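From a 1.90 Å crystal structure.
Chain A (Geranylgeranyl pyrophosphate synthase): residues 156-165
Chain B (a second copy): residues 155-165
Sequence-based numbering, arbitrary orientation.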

# COMPACT_ATOMS: atom_id res chain seq x y z
N LEU A 156 1.82 -4.78 -0.97
CA LEU A 156 1.91 -4.09 0.32
C LEU A 156 0.93 -4.62 1.35
O LEU A 156 1.30 -4.81 2.53
CB LEU A 156 1.80 -2.55 0.12
CG LEU A 156 1.94 -1.67 1.36
CD1 LEU A 156 3.32 -1.89 2.08
CD2 LEU A 156 1.84 -0.19 0.89
N VAL A 157 -0.31 -4.90 0.94
CA VAL A 157 -1.27 -5.52 1.86
C VAL A 157 -0.85 -6.94 2.25
O VAL A 157 -1.00 -7.35 3.40
CB VAL A 157 -2.81 -5.44 1.41
CG1 VAL A 157 -3.22 -3.97 1.19
CG2 VAL A 157 -3.11 -6.26 0.26
N TRP A 158 -0.23 -7.65 1.33
CA TRP A 158 0.23 -9.01 1.67
C TRP A 158 1.47 -9.01 2.58
O TRP A 158 1.66 -9.96 3.33
CB TRP A 158 0.50 -9.81 0.38
CG TRP A 158 -0.82 -10.26 -0.23
CD1 TRP A 158 -2.08 -10.15 0.32
CD2 TRP A 158 -0.98 -10.95 -1.47
NE1 TRP A 158 -3.03 -10.69 -0.56
CE2 TRP A 158 -2.36 -11.21 -1.65
CE3 TRP A 158 -0.07 -11.35 -2.48
CZ2 TRP A 158 -2.85 -11.86 -2.78
CZ3 TRP A 158 -0.56 -11.99 -3.62
CH2 TRP A 158 -1.94 -12.24 -3.75
N ALA A 159 2.32 -7.99 2.46
CA ALA A 159 3.43 -7.84 3.45
C ALA A 159 2.83 -7.81 4.85
O ALA A 159 3.30 -8.50 5.78
CB ALA A 159 4.27 -6.58 3.20
N GLU A 160 1.79 -6.98 5.02
CA GLU A 160 1.18 -6.83 6.34
C GLU A 160 0.55 -8.15 6.75
O GLU A 160 0.68 -8.54 7.89
CB GLU A 160 0.07 -5.73 6.35
CG GLU A 160 0.53 -4.46 5.64
CD GLU A 160 1.37 -3.47 6.49
OE1 GLU A 160 1.63 -3.84 7.72
OE2 GLU A 160 1.70 -2.31 5.92
N ASP A 161 -0.22 -8.78 5.85
CA ASP A 161 -0.88 -10.07 6.20
C ASP A 161 0.17 -11.11 6.58
O ASP A 161 -0.05 -11.91 7.48
CB ASP A 161 -1.63 -10.62 4.99
CG ASP A 161 -2.91 -9.81 4.66
OD1 ASP A 161 -3.43 -9.07 5.52
OD2 ASP A 161 -3.37 -9.91 3.52
N MSE A 162 1.25 -11.17 5.82
CA MSE A 162 2.25 -12.23 6.05
C MSE A 162 2.85 -12.08 7.43
O MSE A 162 3.07 -13.09 8.12
CB MSE A 162 3.36 -12.19 4.98
CG MSE A 162 4.29 -13.43 5.07
SE MSE A 162 5.36 -13.52 3.45
CE MSE A 162 6.36 -15.24 3.82
N LEU A 163 3.08 -10.83 7.86
CA LEU A 163 3.47 -10.58 9.25
C LEU A 163 2.36 -10.93 10.27
O LEU A 163 2.58 -11.70 11.22
CB LEU A 163 3.94 -9.10 9.44
CG LEU A 163 4.33 -8.74 10.90
CD1 LEU A 163 5.56 -9.57 11.36
CD2 LEU A 163 4.55 -7.22 11.04
N GLN A 164 1.15 -10.36 10.08
CA GLN A 164 0.11 -10.50 11.11
C GLN A 164 -0.37 -11.96 11.20
O GLN A 164 -0.78 -12.40 12.28
CB GLN A 164 -1.11 -9.63 10.79
CG GLN A 164 -0.78 -8.08 10.84
CD GLN A 164 -0.09 -7.65 12.11
OE1 GLN A 164 -0.37 -8.16 13.19
NE2 GLN A 164 0.83 -6.68 11.99
N ASP A 165 -0.26 -12.70 10.10
CA ASP A 165 -0.72 -14.11 10.04
C ASP A 165 0.40 -15.13 10.18
O ASP A 165 0.17 -16.35 9.99
CB ASP A 165 -1.50 -14.40 8.75
CG ASP A 165 -2.87 -13.69 8.72
OD1 ASP A 165 -3.52 -13.48 9.77
OD2 ASP A 165 -3.27 -13.27 7.62
N ALA B 155 -0.90 6.42 2.86
CA ALA B 155 -2.25 6.23 3.40
C ALA B 155 -2.46 4.76 3.72
O ALA B 155 -3.03 4.42 4.75
CB ALA B 155 -3.29 6.72 2.44
N LEU B 156 -2.00 3.88 2.84
CA LEU B 156 -2.23 2.45 3.08
C LEU B 156 -1.46 1.91 4.28
O LEU B 156 -2.02 1.14 5.08
CB LEU B 156 -1.98 1.63 1.78
CG LEU B 156 -2.24 0.13 1.83
CD1 LEU B 156 -3.72 -0.19 2.24
CD2 LEU B 156 -1.96 -0.44 0.41
N VAL B 157 -0.19 2.31 4.43
CA VAL B 157 0.57 1.92 5.62
C VAL B 157 -0.01 2.54 6.90
O VAL B 157 -0.06 1.88 7.93
CB VAL B 157 2.16 2.11 5.51
CG1 VAL B 157 2.71 1.33 4.30
CG2 VAL B 157 2.57 3.49 5.49
N TRP B 158 -0.54 3.74 6.79
CA TRP B 158 -1.13 4.36 7.98
C TRP B 158 -2.50 3.75 8.35
O TRP B 158 -2.87 3.77 9.52
CB TRP B 158 -1.26 5.88 7.77
CG TRP B 158 0.09 6.54 7.95
CD1 TRP B 158 1.26 5.95 8.39
CD2 TRP B 158 0.39 7.92 7.75
NE1 TRP B 158 2.30 6.91 8.42
CE2 TRP B 158 1.76 8.12 8.05
CE3 TRP B 158 -0.39 9.02 7.31
CZ2 TRP B 158 2.37 9.37 7.94
CZ3 TRP B 158 0.23 10.27 7.18
CH2 TRP B 158 1.59 10.43 7.50
N ALA B 159 -3.24 3.26 7.36
CA ALA B 159 -4.47 2.48 7.68
C ALA B 159 -4.10 1.33 8.60
O ALA B 159 -4.75 1.07 9.64
CB ALA B 159 -5.17 1.95 6.42
N GLU B 160 -3.03 0.60 8.22
CA GLU B 160 -2.62 -0.56 9.00
C GLU B 160 -2.16 -0.10 10.37
O GLU B 160 -2.49 -0.73 11.36
CB GLU B 160 -1.44 -1.34 8.32
CG GLU B 160 -1.70 -1.55 6.83
CD GLU B 160 -2.58 -2.77 6.46
OE1 GLU B 160 -3.05 -3.47 7.46
OE2 GLU B 160 -2.74 -3.02 5.16
N ASP B 161 -1.31 0.94 10.43
CA ASP B 161 -0.80 1.43 11.75
C ASP B 161 -1.97 1.86 12.63
O ASP B 161 -1.95 1.65 13.83
CB ASP B 161 0.08 2.66 11.55
CG ASP B 161 1.45 2.31 10.91
OD1 ASP B 161 1.88 1.14 10.94
OD2 ASP B 161 2.06 3.22 10.36
N MSE B 162 -2.93 2.56 12.05
CA MSE B 162 -4.03 3.12 12.86
C MSE B 162 -4.81 2.00 13.50
O MSE B 162 -5.21 2.11 14.67
CB MSE B 162 -4.95 4.01 12.00
CG MSE B 162 -5.98 4.78 12.88
SE MSE B 162 -6.79 6.17 11.80
CE MSE B 162 -7.96 7.03 13.21
N LEU B 163 -5.01 0.90 12.76
CA LEU B 163 -5.59 -0.31 13.35
C LEU B 163 -4.67 -0.96 14.41
O LEU B 163 -5.10 -1.20 15.56
CB LEU B 163 -5.98 -1.35 12.24
CG LEU B 163 -6.55 -2.68 12.80
CD1 LEU B 163 -7.90 -2.43 13.54
CD2 LEU B 163 -6.68 -3.72 11.67
N GLN B 164 -3.42 -1.26 14.04
CA GLN B 164 -2.55 -2.05 14.93
C GLN B 164 -2.20 -1.23 16.19
O GLN B 164 -1.99 -1.83 17.25
CB GLN B 164 -1.24 -2.43 14.24
CG GLN B 164 -1.45 -3.42 13.03
CD GLN B 164 -2.30 -4.62 13.37
OE1 GLN B 164 -2.22 -5.16 14.47
NE2 GLN B 164 -3.12 -5.07 12.40
N ASP B 165 -2.20 0.09 16.07
CA ASP B 165 -1.84 0.98 17.20
C ASP B 165 -3.03 1.59 17.92
O ASP B 165 -2.87 2.48 18.78
CB ASP B 165 -0.89 2.11 16.76
CG ASP B 165 0.51 1.59 16.39
OD1 ASP B 165 1.01 0.60 16.98
OD2 ASP B 165 1.11 2.15 15.46
O HOH W 1 1.24 -2.20 10.73
O HOH W 2 -3.00 -6.87 8.08
O HOH W 3 0.50 -6.21 15.11
O HOH W 4 -3.23 -7.81 13.99

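Two copies of one helix pack side by side and run in nearly the same direction, with 25° between their N-to-C directions. Their axes come no closer than 10.8 Å, so side chains fill the space between them. The contact is symmetric. Residues 156, 157, 160 and 164 of each chain make the direct contacts, and the rotamers match in the two chains.

The N-terminal part is apolar. Leu A156 and Leu B156 point toward the opposite helix. Both have chi1 t and chi2 p, a common leucine conformation in helices. This extends the side chain and carries CD2 across the gap, so Leu A156 CD2 lies 3.8 Å from Leu B156 CD2. The same methyl of Leu A156 reaches Val B157, with CD2 to CG1 also at 3.8 Å. The reciprocal pair, Val A157 CG1 to Leu B156 CD2, repeats that distance. The valines leave their helices sideways. With chi1 m, CG1 turns into the contact and lies against the leucine of the other chain. CG2 of each valine stays farther from that leucine.

One turn later, Glu A160 and Glu B160 face each other, with CA atoms 7.8 Å apart. Each side chain has chi1 and chi2 both m, and chi3 is 2°. The two m angles fold the chain back toward the N-terminal end of its own helix. OE2 therefore comes near the valine of the partner: Glu A160 OE2 is 4.1 Å from Val B157 CG1, and Val A157 CG1 is 4.1 Å from Glu B160 OE2. The closest approach of the glutamates is from Glu A160 CG to Glu B160 OE2, 3.6 Å. Their OE2 atoms are 4.6 Å apart, which places like charges close together in a buried site. Both carboxylates also have hydrogen bonds elsewhere in the structure.

Weak water bridges add to this region. Water 1 donates to Glu A160 OE1 and to Asp B161 OD1, each 3.4 Å away. Water 2 donates to Asp A161 OD1 at 3.4 Å and Glu B160 OE1 at 3.5 Å. The aspartates point away at CA-to-CB, but with chi1 m their ends come nearer to the other helix. They make no direct contact with it; water spans the gap.

The last turn is polar. Gln A164 and Gln B164 point toward each other, and both have chi1 and chi2 m. This fold brings the two side-chain oxygens together, with Gln A164 OE1 3.7 Å from Gln B164 OE1. Two acceptors cannot bond to each other, and two waters supply the hydrogens. Water 3 donates to Gln A164 OE1 at 2.9 Å and Gln B164 OE1 at 3.0 Å. Water 4 donates to Gln A164 OE1 at 3.0 Å and Gln B164 OE1 at 2.9 Å. No direct hydrogen bond crosses between the stretches, so the polar links described here all run through water.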